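Local coordinates for trehalose-6-phosphate phosphatase (Cryptococcus neoformans, PDB 5DX9), which is a trehalose-phosphatase of the HAD clan, with a Rossmann-like core and a cap, and binds a magnesium ion beside a 6-O-phosphono-alpha-D-glucopyranose, at residues 21-26 / 58-63; 89-94 / 103-108; 110-115 / 181-186; 204-209 / 269-274. All blocks are in the same frame, centred on the assembly; numbering follows the deposited sequence.

Contact 1: 21-26 / 58-63; sequences RLLLFN and PKNVVY. Unlike the reference sequence in segment 21-26: Asn26 (reference Asp). With MG (magnesium ion), chain C; G6P (6-O-phosphono-alpha-D-glucopyranose), chain B.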
# COMPACT_ATOMS: atom_id res chain seq x y z
N ARG A 21 12.09 -2.49 -13.19
CA ARG A 21 11.84 -2.82 -11.80
C ARG A 21 10.63 -2.08 -11.22
O ARG A 21 10.55 -0.85 -11.27
CB ARG A 21 13.09 -2.52 -10.97
CG ARG A 21 14.33 -3.25 -11.47
CD ARG A 21 15.53 -3.01 -10.58
NE ARG A 21 16.05 -1.65 -10.73
CZ ARG A 21 17.20 -1.35 -11.32
NH1 ARG A 21 17.97 -2.31 -11.81
NH2 ARG A 21 17.58 -0.08 -11.42
N LEU A 22 9.69 -2.85 -10.67
CA LEU A 22 8.54 -2.29 -9.98
C LEU A 22 8.82 -2.22 -8.48
O LEU A 22 8.96 -3.25 -7.82
CB LEU A 22 7.28 -3.12 -10.26
CG LEU A 22 5.93 -2.52 -9.90
CD1 LEU A 22 5.74 -1.17 -10.57
CD2 LEU A 22 4.80 -3.47 -10.28
N LEU A 23 8.92 -1.00 -7.95
CA LEU A 23 9.28 -0.82 -6.55
C LEU A 23 8.13 -0.17 -5.77
O LEU A 23 7.80 1.00 -5.98
CB LEU A 23 10.54 0.03 -6.42
CG LEU A 23 11.77 -0.47 -7.19
CD1 LEU A 23 12.98 0.44 -6.94
CD2 LEU A 23 12.08 -1.92 -6.82
N LEU A 24 7.53 -0.94 -4.87
CA LEU A 24 6.33 -0.51 -4.17
C LEU A 24 6.55 -0.40 -2.67
O LEU A 24 6.87 -1.38 -2.00
CB LEU A 24 5.19 -1.48 -4.47
CG LEU A 24 4.98 -1.73 -5.96
CD1 LEU A 24 3.97 -2.85 -6.20
CD2 LEU A 24 4.56 -0.45 -6.67
N PHE A 25 6.37 0.81 -2.14
CA PHE A 25 6.59 1.07 -0.72
C PHE A 25 5.35 1.58 -0.00
O PHE A 25 4.77 2.60 -0.39
CB PHE A 25 7.71 2.10 -0.54
CG PHE A 25 9.04 1.67 -1.08
CD1 PHE A 25 9.95 1.00 -0.28
CD2 PHE A 25 9.38 1.95 -2.39
CE1 PHE A 25 11.17 0.61 -0.78
CE2 PHE A 25 10.61 1.56 -2.90
CZ PHE A 25 11.50 0.89 -2.09
N ASN A 26 4.96 0.89 1.06
CA ASN A 26 4.03 1.45 2.03
C ASN A 26 4.74 2.59 2.73
O ASN A 26 5.97 2.69 2.65
CB ASN A 26 3.56 0.39 3.03
CG ASN A 26 2.58 0.94 4.06
OD1 ASN A 26 2.90 1.04 5.24
ND2 ASN A 26 1.39 1.30 3.61
N PRO A 58 15.53 5.41 -14.69
CA PRO A 58 14.48 5.15 -15.67
C PRO A 58 14.05 3.68 -15.68
O PRO A 58 12.97 3.36 -16.18
CB PRO A 58 15.13 5.53 -17.00
CG PRO A 58 16.24 6.47 -16.63
CD PRO A 58 16.74 5.97 -15.32
N LYS A 59 14.90 2.81 -15.15
CA LYS A 59 14.60 1.38 -15.09
C LYS A 59 13.53 1.09 -14.03
O LYS A 59 12.88 0.04 -14.06
CB LYS A 59 15.87 0.58 -14.79
CG LYS A 59 16.79 0.41 -16.00
CD LYS A 59 18.18 -0.05 -15.60
CE LYS A 59 19.18 1.11 -15.60
NZ LYS A 59 20.57 0.66 -15.27
N ASN A 60 13.36 2.03 -13.10
CA ASN A 60 12.44 1.85 -11.99
C ASN A 60 11.07 2.49 -12.19
O ASN A 60 10.96 3.59 -12.75
CB ASN A 60 13.06 2.40 -10.71
CG ASN A 60 14.23 1.57 -10.22
OD1 ASN A 60 14.31 0.38 -10.50
ND2 ASN A 60 15.13 2.20 -9.48
N VAL A 61 10.03 1.79 -11.75
CA VAL A 61 8.71 2.39 -11.59
C VAL A 61 8.36 2.38 -10.11
O VAL A 61 8.08 1.33 -9.54
CB VAL A 61 7.63 1.65 -12.39
CG1 VAL A 61 6.24 2.07 -11.91
CG2 VAL A 61 7.80 1.91 -13.87
N VAL A 62 8.40 3.56 -9.49
CA VAL A 62 8.31 3.66 -8.04
C VAL A 62 6.98 4.27 -7.58
O VAL A 62 6.56 5.32 -8.06
CB VAL A 62 9.46 4.51 -7.49
CG1 VAL A 62 9.54 4.36 -5.98
CG2 VAL A 62 10.77 4.10 -8.14
N TYR A 63 6.33 3.58 -6.65
CA TYR A 63 5.05 4.02 -6.11
C TYR A 63 5.05 3.95 -4.59
O TYR A 63 5.69 3.08 -4.00
CB TYR A 63 3.90 3.17 -6.65
CG TYR A 63 3.28 3.65 -7.94
CD1 TYR A 63 2.04 4.28 -7.94
CD2 TYR A 63 3.92 3.47 -9.16
CE1 TYR A 63 1.46 4.72 -9.12
CE2 TYR A 63 3.35 3.90 -10.34
CZ TYR A 63 2.12 4.53 -10.32
OH TYR A 63 1.55 4.96 -11.49
MG MG C . 1.77 1.13 6.99
C1 G6P B . -1.69 6.52 9.52
C2 G6P B . -2.69 7.52 8.98
C3 G6P B . -4.08 6.92 8.88
C4 G6P B . -4.07 5.71 7.98
C5 G6P B . -2.90 4.73 8.22
C6 G6P B . -2.43 4.08 6.91
O1 G6P B . -1.90 6.21 10.90
O2 G6P B . -2.70 8.67 9.82
O3 G6P B . -4.99 7.87 8.29
O4 G6P B . -5.34 5.08 8.19
O5 G6P B . -1.70 5.32 8.75
O6 G6P B . -1.08 4.49 6.56
P G6P B . -0.11 3.54 5.66
O1P G6P B . 0.94 4.39 4.77
O2P G6P B . 0.67 2.66 6.55
O3P G6P B . -1.07 2.67 4.71
O HOH W 1 1.31 0.99 9.03
O HOH W 2 0.37 -0.02 6.03

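Contact 2: 89-94 / 103-108; sequences HGSFVK and NMTEAL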
# COMPACT_ATOMS: atom_id res chain seq x y z
N HIS A 89 -5.75 3.80 0.51
CA HIS A 89 -5.93 2.38 0.26
C HIS A 89 -6.37 2.07 -1.16
O HIS A 89 -7.15 1.15 -1.39
CB HIS A 89 -6.93 1.80 1.26
CG HIS A 89 -6.51 1.95 2.68
ND1 HIS A 89 -5.64 1.07 3.30
CD2 HIS A 89 -6.81 2.89 3.61
CE1 HIS A 89 -5.44 1.45 4.55
NE2 HIS A 89 -6.14 2.56 4.76
N GLY A 90 -5.86 2.83 -2.12
CA GLY A 90 -6.12 2.56 -3.52
C GLY A 90 -7.40 3.18 -4.04
O GLY A 90 -7.91 2.78 -5.09
N SER A 91 -7.91 4.17 -3.32
CA SER A 91 -9.08 4.91 -3.78
C SER A 91 -8.63 6.09 -4.65
O SER A 91 -9.44 6.69 -5.36
CB SER A 91 -9.91 5.40 -2.60
OG SER A 91 -9.17 6.31 -1.81
N PHE A 92 -7.34 6.40 -4.59
CA PHE A 92 -6.75 7.45 -5.42
C PHE A 92 -5.39 7.02 -5.94
O PHE A 92 -4.65 6.32 -5.25
CB PHE A 92 -6.63 8.76 -4.65
CG PHE A 92 -7.95 9.34 -4.24
CD1 PHE A 92 -8.80 9.88 -5.19
CD2 PHE A 92 -8.34 9.36 -2.91
CE1 PHE A 92 -10.02 10.42 -4.83
CE2 PHE A 92 -9.55 9.90 -2.54
CZ PHE A 92 -10.40 10.43 -3.50
N VAL A 93 -5.06 7.46 -7.15
CA VAL A 93 -3.79 7.11 -7.78
C VAL A 93 -3.22 8.27 -8.59
O VAL A 93 -3.82 8.70 -9.57
CB VAL A 93 -3.95 5.89 -8.71
CG1 VAL A 93 -2.60 5.40 -9.20
CG2 VAL A 93 -4.70 4.77 -8.00
N LYS A 94 -2.06 8.78 -8.17
CA LYS A 94 -1.36 9.80 -8.94
C LYS A 94 -0.10 9.23 -9.57
O LYS A 94 0.93 9.08 -8.91
CB LYS A 94 -1.00 10.99 -8.06
CG LYS A 94 -0.11 12.00 -8.77
CD LYS A 94 0.73 12.80 -7.79
CE LYS A 94 1.83 13.56 -8.51
NZ LYS A 94 2.74 14.27 -7.58
N ASN A 103 -9.55 9.47 -9.21
CA ASN A 103 -10.49 8.96 -8.21
C ASN A 103 -11.03 7.59 -8.61
O ASN A 103 -11.83 7.47 -9.54
CB ASN A 103 -11.65 9.93 -8.00
CG ASN A 103 -12.50 9.56 -6.79
OD1 ASN A 103 -12.54 8.41 -6.36
ND2 ASN A 103 -13.19 10.55 -6.23
N MSE A 104 -10.59 6.57 -7.89
CA MSE A 104 -10.98 5.19 -8.17
C MSE A 104 -12.38 4.89 -7.62
O MSE A 104 -12.90 3.78 -7.81
CB MSE A 104 -9.96 4.23 -7.56
CG MSE A 104 -9.53 3.08 -8.46
SE MSE A 104 -8.59 3.68 -10.05
CE MSE A 104 -7.70 5.24 -9.30
N THR A 105 -12.98 5.87 -6.96
CA THR A 105 -14.22 5.64 -6.22
C THR A 105 -15.46 6.30 -6.84
O THR A 105 -16.56 6.16 -6.30
CB THR A 105 -14.09 6.15 -4.77
OG1 THR A 105 -13.98 7.58 -4.78
CG2 THR A 105 -12.86 5.55 -4.11
N GLU A 106 -15.28 7.01 -7.95
CA GLU A 106 -16.37 7.76 -8.57
C GLU A 106 -17.62 6.92 -8.79
O GLU A 106 -18.74 7.40 -8.60
CB GLU A 106 -15.91 8.35 -9.91
CG GLU A 106 -15.30 9.74 -9.80
CD GLU A 106 -16.12 10.79 -10.54
OE1 GLU A 106 -17.21 10.45 -11.04
OE2 GLU A 106 -15.66 11.95 -10.62
N ALA A 107 -17.44 5.66 -9.18
CA ALA A 107 -18.56 4.79 -9.50
C ALA A 107 -19.08 4.03 -8.28
O ALA A 107 -19.92 3.13 -8.41
CB ALA A 107 -18.16 3.80 -10.60
N LEU A 108 -18.59 4.39 -7.10
CA LEU A 108 -18.96 3.67 -5.88
C LEU A 108 -19.92 4.48 -5.01
O LEU A 108 -19.93 5.71 -5.05
CB LEU A 108 -17.70 3.32 -5.08
CG LEU A 108 -16.65 2.49 -5.82
CD1 LEU A 108 -15.40 2.33 -4.97
CD2 LEU A 108 -17.22 1.13 -6.19

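Contact 3: 110-115 / 181-186; sequences MSWMSE and LEVRPL. With G6P (6-O-phosphono-alpha-D-glucopyranose), chain B.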
# COMPACT_ATOMS: atom_id res chain seq x y z
N MSE A 110 -20.88 6.18 -1.88
CA MSE A 110 -20.10 6.76 -0.79
C MSE A 110 -20.97 7.41 0.29
O MSE A 110 -20.48 8.19 1.11
CB MSE A 110 -19.11 7.79 -1.34
CG MSE A 110 -18.16 7.23 -2.40
SE MSE A 110 -16.85 5.99 -1.65
CE MSE A 110 -15.81 7.26 -0.59
N SER A 111 -22.26 7.09 0.28
CA SER A 111 -23.20 7.71 1.22
C SER A 111 -22.96 7.30 2.67
O SER A 111 -23.57 7.84 3.59
CB SER A 111 -24.64 7.37 0.82
OG SER A 111 -24.83 5.97 0.74
N TRP A 112 -22.05 6.34 2.86
CA TRP A 112 -21.76 5.81 4.19
C TRP A 112 -20.88 6.74 5.03
O TRP A 112 -20.77 6.56 6.25
CB TRP A 112 -21.08 4.44 4.07
CG TRP A 112 -19.81 4.45 3.25
CD1 TRP A 112 -19.67 4.10 1.94
CD2 TRP A 112 -18.50 4.84 3.70
NE1 TRP A 112 -18.37 4.25 1.54
CE2 TRP A 112 -17.63 4.70 2.60
CE3 TRP A 112 -17.98 5.30 4.91
CZ2 TRP A 112 -16.26 5.00 2.68
CZ3 TRP A 112 -16.63 5.60 4.99
CH2 TRP A 112 -15.79 5.44 3.88
N MSE A 113 -20.26 7.73 4.40
CA MSE A 113 -19.27 8.56 5.08
C MSE A 113 -19.85 9.35 6.25
O MSE A 113 -19.25 9.41 7.32
CB MSE A 113 -18.60 9.51 4.10
CG MSE A 113 -17.85 8.78 2.99
SE MSE A 113 -16.24 9.72 2.42
CE MSE A 113 -15.20 9.54 4.05
N SER A 114 -21.02 9.96 6.04
CA SER A 114 -21.68 10.72 7.10
C SER A 114 -21.96 9.85 8.30
O SER A 114 -21.70 10.23 9.44
CB SER A 114 -22.98 11.34 6.59
OG SER A 114 -22.74 12.20 5.49
N GLU A 115 -22.48 8.65 8.04
CA GLU A 115 -22.84 7.71 9.09
C GLU A 115 -21.62 7.33 9.91
O GLU A 115 -21.68 7.27 11.14
CB GLU A 115 -23.48 6.46 8.48
CG GLU A 115 -24.71 6.74 7.64
CD GLU A 115 -25.21 5.51 6.89
OE1 GLU A 115 -24.38 4.72 6.41
OE2 GLU A 115 -26.44 5.35 6.77
N LEU A 181 -9.12 2.85 14.15
CA LEU A 181 -10.13 2.23 13.31
C LEU A 181 -10.26 3.03 12.02
O LEU A 181 -10.21 4.26 12.05
CB LEU A 181 -11.48 2.16 14.02
CG LEU A 181 -11.69 1.10 15.10
CD1 LEU A 181 -13.15 1.12 15.56
CD2 LEU A 181 -11.29 -0.27 14.59
N GLU A 182 -10.43 2.34 10.90
CA GLU A 182 -10.62 3.02 9.63
C GLU A 182 -11.72 2.35 8.81
O GLU A 182 -11.86 1.13 8.82
CB GLU A 182 -9.32 3.05 8.83
CG GLU A 182 -9.37 3.98 7.63
CD GLU A 182 -8.02 4.13 6.96
OE1 GLU A 182 -7.88 5.03 6.09
OE2 GLU A 182 -7.10 3.35 7.29
N VAL A 183 -12.50 3.16 8.11
CA VAL A 183 -13.52 2.63 7.21
C VAL A 183 -13.20 3.09 5.81
O VAL A 183 -12.96 4.27 5.57
CB VAL A 183 -14.94 3.09 7.61
CG1 VAL A 183 -15.97 2.46 6.69
CG2 VAL A 183 -15.22 2.74 9.06
N ARG A 184 -13.18 2.15 4.87
CA ARG A 184 -12.89 2.44 3.48
C ARG A 184 -13.96 1.85 2.58
O ARG A 184 -14.74 1.01 3.03
CB ARG A 184 -11.52 1.90 3.07
CG ARG A 184 -11.45 0.38 3.01
CD ARG A 184 -10.32 -0.10 2.11
NE ARG A 184 -9.95 -1.48 2.38
CZ ARG A 184 -10.60 -2.55 1.92
NH1 ARG A 184 -11.67 -2.40 1.14
NH2 ARG A 184 -10.17 -3.76 2.23
N PRO A 185 -13.99 2.27 1.32
CA PRO A 185 -14.88 1.64 0.34
C PRO A 185 -14.51 0.17 0.20
O PRO A 185 -13.32 -0.16 0.18
CB PRO A 185 -14.61 2.42 -0.95
CG PRO A 185 -14.01 3.72 -0.50
CD PRO A 185 -13.21 3.37 0.72
N LEU A 186 -15.51 -0.69 0.11
CA LEU A 186 -15.28 -2.13 0.05
C LEU A 186 -14.52 -2.55 -1.20
O LEU A 186 -13.75 -3.50 -1.16
CB LEU A 186 -16.61 -2.88 0.12
CG LEU A 186 -16.51 -4.40 -0.05
CD1 LEU A 186 -15.75 -5.02 1.11
CD2 LEU A 186 -17.90 -5.02 -0.19
C1 G6P B . -1.69 6.52 9.52
C2 G6P B . -2.69 7.52 8.98
C3 G6P B . -4.08 6.92 8.88
C4 G6P B . -4.07 5.71 7.98
C5 G6P B . -2.90 4.73 8.22
C6 G6P B . -2.43 4.08 6.91
O1 G6P B . -1.90 6.21 10.90
O2 G6P B . -2.70 8.67 9.82
O3 G6P B . -4.99 7.87 8.29
O4 G6P B . -5.34 5.08 8.19
O5 G6P B . -1.70 5.32 8.75
O6 G6P B . -1.08 4.49 6.56
P G6P B . -0.11 3.54 5.66
O1P G6P B . 0.94 4.39 4.77
O2P G6P B . 0.67 2.66 6.55
O3P G6P B . -1.07 2.67 4.71

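Contact 4: 204-209 / 269-274; sequences VDLIFC and GVFATT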
# COMPACT_ATOMS: atom_id res chain seq x y z
N VAL A 204 8.00 -5.82 -16.41
CA VAL A 204 8.65 -5.89 -15.11
C VAL A 204 9.21 -7.28 -14.85
O VAL A 204 8.52 -8.28 -15.03
CB VAL A 204 7.68 -5.50 -13.98
CG1 VAL A 204 8.26 -5.87 -12.62
CG2 VAL A 204 7.36 -4.02 -14.04
N ASP A 205 10.47 -7.35 -14.42
CA ASP A 205 11.11 -8.63 -14.13
C ASP A 205 11.66 -8.67 -12.70
O ASP A 205 12.29 -9.64 -12.30
CB ASP A 205 12.21 -8.93 -15.14
CG ASP A 205 13.23 -7.81 -15.25
OD1 ASP A 205 12.94 -6.70 -14.77
OD2 ASP A 205 14.32 -8.04 -15.81
N LEU A 206 11.43 -7.60 -11.95
CA LEU A 206 11.74 -7.58 -10.53
C LEU A 206 10.71 -6.74 -9.80
O LEU A 206 10.53 -5.56 -10.11
CB LEU A 206 13.14 -7.02 -10.26
CG LEU A 206 13.58 -7.02 -8.80
CD1 LEU A 206 13.91 -8.43 -8.33
CD2 LEU A 206 14.76 -6.09 -8.57
N ILE A 207 10.02 -7.35 -8.84
CA ILE A 207 9.06 -6.62 -8.03
C ILE A 207 9.45 -6.60 -6.56
O ILE A 207 9.69 -7.65 -5.96
CB ILE A 207 7.64 -7.21 -8.16
CG1 ILE A 207 7.12 -7.06 -9.59
CG2 ILE A 207 6.69 -6.52 -7.19
CD1 ILE A 207 5.72 -7.60 -9.78
N PHE A 208 9.54 -5.41 -5.99
CA PHE A 208 9.71 -5.26 -4.56
C PHE A 208 8.48 -4.58 -3.97
O PHE A 208 7.99 -3.59 -4.52
CB PHE A 208 10.97 -4.47 -4.21
CG PHE A 208 11.18 -4.31 -2.74
CD1 PHE A 208 11.85 -5.28 -2.01
CD2 PHE A 208 10.69 -3.20 -2.07
CE1 PHE A 208 12.04 -5.14 -0.65
CE2 PHE A 208 10.88 -3.05 -0.71
CZ PHE A 208 11.55 -4.02 0.00
N CYS A 209 7.97 -5.13 -2.87
CA CYS A 209 6.80 -4.58 -2.20
C CYS A 209 6.95 -4.75 -0.70
O CYS A 209 7.18 -5.86 -0.22
CB CYS A 209 5.52 -5.26 -2.69
SG CYS A 209 3.96 -4.64 -1.96
N GLY A 269 11.37 -13.52 -9.00
CA GLY A 269 11.64 -12.10 -9.14
C GLY A 269 10.83 -11.21 -8.21
O GLY A 269 11.02 -10.00 -8.19
N VAL A 270 9.92 -11.81 -7.44
CA VAL A 270 9.06 -11.04 -6.55
C VAL A 270 9.58 -11.07 -5.11
O VAL A 270 9.72 -12.13 -4.51
CB VAL A 270 7.60 -11.57 -6.55
CG1 VAL A 270 6.73 -10.77 -5.57
CG2 VAL A 270 7.02 -11.52 -7.95
N PHE A 271 9.88 -9.89 -4.58
CA PHE A 271 10.37 -9.78 -3.21
C PHE A 271 9.34 -9.08 -2.32
O PHE A 271 9.46 -7.89 -2.02
CB PHE A 271 11.70 -9.04 -3.18
CG PHE A 271 12.83 -9.81 -3.81
CD1 PHE A 271 13.73 -10.50 -3.01
CD2 PHE A 271 12.98 -9.86 -5.18
CE1 PHE A 271 14.77 -11.22 -3.58
CE2 PHE A 271 14.02 -10.59 -5.76
CZ PHE A 271 14.91 -11.27 -4.95
N ALA A 272 8.34 -9.84 -1.89
CA ALA A 272 7.30 -9.31 -1.00
C ALA A 272 7.79 -9.32 0.44
O ALA A 272 8.05 -10.38 1.01
CB ALA A 272 6.02 -10.11 -1.15
N THR A 273 7.91 -8.14 1.02
CA THR A 273 8.51 -7.99 2.33
C THR A 273 7.57 -7.31 3.33
O THR A 273 7.13 -6.18 3.12
CB THR A 273 9.82 -7.17 2.24
OG1 THR A 273 10.69 -7.77 1.26
CG2 THR A 273 10.53 -7.15 3.57
N THR A 274 7.26 -8.02 4.41
CA THR A 274 6.51 -7.42 5.50
C THR A 274 7.48 -6.81 6.50
O THR A 274 8.62 -7.25 6.61
CB THR A 274 5.61 -8.44 6.22
OG1 THR A 274 4.73 -7.75 7.11
CG2 THR A 274 6.45 -9.45 7.00

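Contact 1: 21-26 / 58-63
Arg21 and Asn60 are neighbours in register and also meet through their polar ends. Five backbone bonds make a parallel ladder: Arg21 N donates to Lys59 O, Val61 N to Arg21 O at 2.7 Å, Leu23 N to Val61 O, Tyr63 N to Leu23 O and Phe25 N to Tyr63 O at 3.0 Å. Arg21 and Leu23 each give and receive a bond, as a parallel pair requires, and the short segment axes are 16° apart.

The side-chain polar contact is a 2.7 Å hydrogen bond from Arg21 NE to Asn60 OD1, lying in the amide plane on a lone pair. A bend at chi3 (-72°) carries NE to that oxygen, and the guanidinium stands 60° from the amide. Lys59 CB covers one guanidinium face, 3.8 Å above the plane and toward the rim. Arg21 NH2 forms a salt bridge with Asp57, and Asn60 ND2 donates to Leu54 O and Tyr15 OH, fixing the amide's rotation.

These are the two strands of a beta-alpha-beta unit, joined through helix 45-56, in the Rossmann-like core of the HAD clan. Side-chain packing lines both faces. Leu22 CD1 reaches Val61 CG1 at 3.5 Å and Leu24 CD2 meets Tyr63 CB at 3.7 Å on one; on the other, the Leu23 side chain crosses that of Asn60 obliquely, CD1 against CG, and Phe25 CE2 lies near Val62 CG1.

Asn26, Asp in the reference sequence, binds the magnesium ion through OD1 at 2.1 Å, with Asp28 and Asp212 completing the protein ligands, while Asn26 ND2 donates to G6P O3P at 3.0 Å.

Contact 2: 89-94 / 103-108
Met104, a selenomethionine, lies against Ser91, Gly90 and Val93, and its side chain can be followed outward. Met104 CB sits 3.3 Å from Ser91 O and 3.5 Å from Gly90 O, so the chain starts over two consecutive carbonyl oxygens. Met104 CG is still near the second, 3.8 Å from Gly90 O. Beyond it the chain bends twice, and chi3 at 33°, well off a staggered value, turns CE onto Val93. There Met104 CE and Val93 CG2 are 3.3 Å apart, tighter than ordinary van der Waals contact. Helix 190-200 lies alongside both residues, with Ile193 against Val93 and Arg196 against Met104.

The backbone holds the base of this side chain in place. Met104 N donates to Ser91 O at 2.8 Å, the nitrogen standing 39° out of the carbonyl plane. Next to this bond, Phe92 and Asn103 form an antiparallel non-hydrogen-bonded pair whose side chains run side by side in the same direction. Phe92 CE1 approaches Asn103 CG to 3.3 Å, with ring and amide planes 54° apart. Ser91 CB presses equally closely on Thr105 CG2. Asn103 OD1 has the geometry of an Asx turn to Thr105 N, but its place is doubtful because it sits too near Thr105 OG1 in the model.

On the other side of strand 92-94, Ser91 and Phe92 both face Ala87, a classic beta bulge. Past the Phe92-Asn103 pair the chain enters a type I turn from Thr105 to Leu108, on the way to helix 112-125. Strands 92-94 and 102-103 thus form an antiparallel edge pair of the core sheet, with 102-103 outermost at this end.

Contact 3: 110-115 / 181-186
Trp112 presents its indole obliquely to Val183, Arg184 and Pro185, while one of its faces is taken by its own segment. On that face lie Met113 CG, 3.8 Å above the plane, and Met110 O, both offset toward the rim. The second flat group, the Arg184 guanidinium, belongs to the strand: its NH1 donates to Pro185 O at 2.9 Å with the acceptor only 4° out of the guanidinium plane, and Leu186 C lies at its edge.

This is helix-on-sheet packing in the cap of the HAD fold, with the start of helix 112-125 set against strand 180-185 of a four-stranded antiparallel sheet. The touching atoms belong to the six-membered part of the indole. Trp112 CZ3 meets Val183 CG1 at 3.6 Å, CH2 comes within 3.5 Å of Val183 O, and CZ2 lies 3.8 Å from Pro185 N. The Met110 side chain crosses Pro185 at a slant, its SE 3.8 Å from Pro185 CG.

Ile172 on the adjoining strand, which touches both Trp112 and Val183, extends this apolar layer. Next to Val183 in sequence, Glu182 serves the ligand pocket instead. Its OE1 is salt-bridged to Lys135. Glu182 OE2, also bonded by His89 NE2, accepts from G6P O4 at 2.6 Å.

Contact 4: 204-209 / 269-274
Leu206 and Phe271 touch where the two strands begin: Leu206 CD1 lies 3.4 Å from Phe271 CE2 and 3.3 Å from Gly269 O. One step on, Phe208 and Phe271 cross at about a right angle, with Phe208 CD1 3.9 Å from Phe271 CB. Phe208 CG stands anti to the backbone N (chi1 -180°); farther round the ring, Phe208 CE1 is 3.5 Å from Thr273 OG1.

The parallel ladder sets this register. Ile207 N donates to Gly269 O and Cys209 N to Phe271 O; in return Phe271 N donates to Ile207 O at 2.6 Å and Thr273 N to Cys209 O at 2.7 Å. The bond from Cys209 N to Phe271 O is longer, 3.2 Å, its donor 42° above the carbonyl plane.

Farther out, Phe11 of helix 8-17 meets Phe271 edge-to-face, and Phe298 does the same to Phe208. On the other sheet face, helix 217-225 covers Ile207 and Cys209. These are neighbouring parallel strands of the Rossmann-like core. With largely apolar side chains in contact, the hydrogen bonding between the strands is carried by the backbone: its four N-H...O bonds satisfy the amides and carbonyls they join.

Contacts 1, 2 and 4 belong to one mixed sheet, whereas contact 3 joins a helix to the separate antiparallel sheet of the cap. Strands 21-25 and 206-211 are adjacent, so contact 4 continues contact 1: Leu24 N lies 2.7 Å from Phe208 O, a probable hydrogen bond. Contact 2 meets contact 1 through packing of Tyr63 CE1 on Val93 CG1, 4.1 Å apart. It also reaches contact 3, where Leu108 CD1 packs 4.1 Å from Pro185 CB. Although the centres of contacts 1 and 3 are about 30 Å apart, both touch G6P, from core and cap respectively. Contact 4 stays farther back, the Cys209 side chain about 11 Å from the magnesium ion.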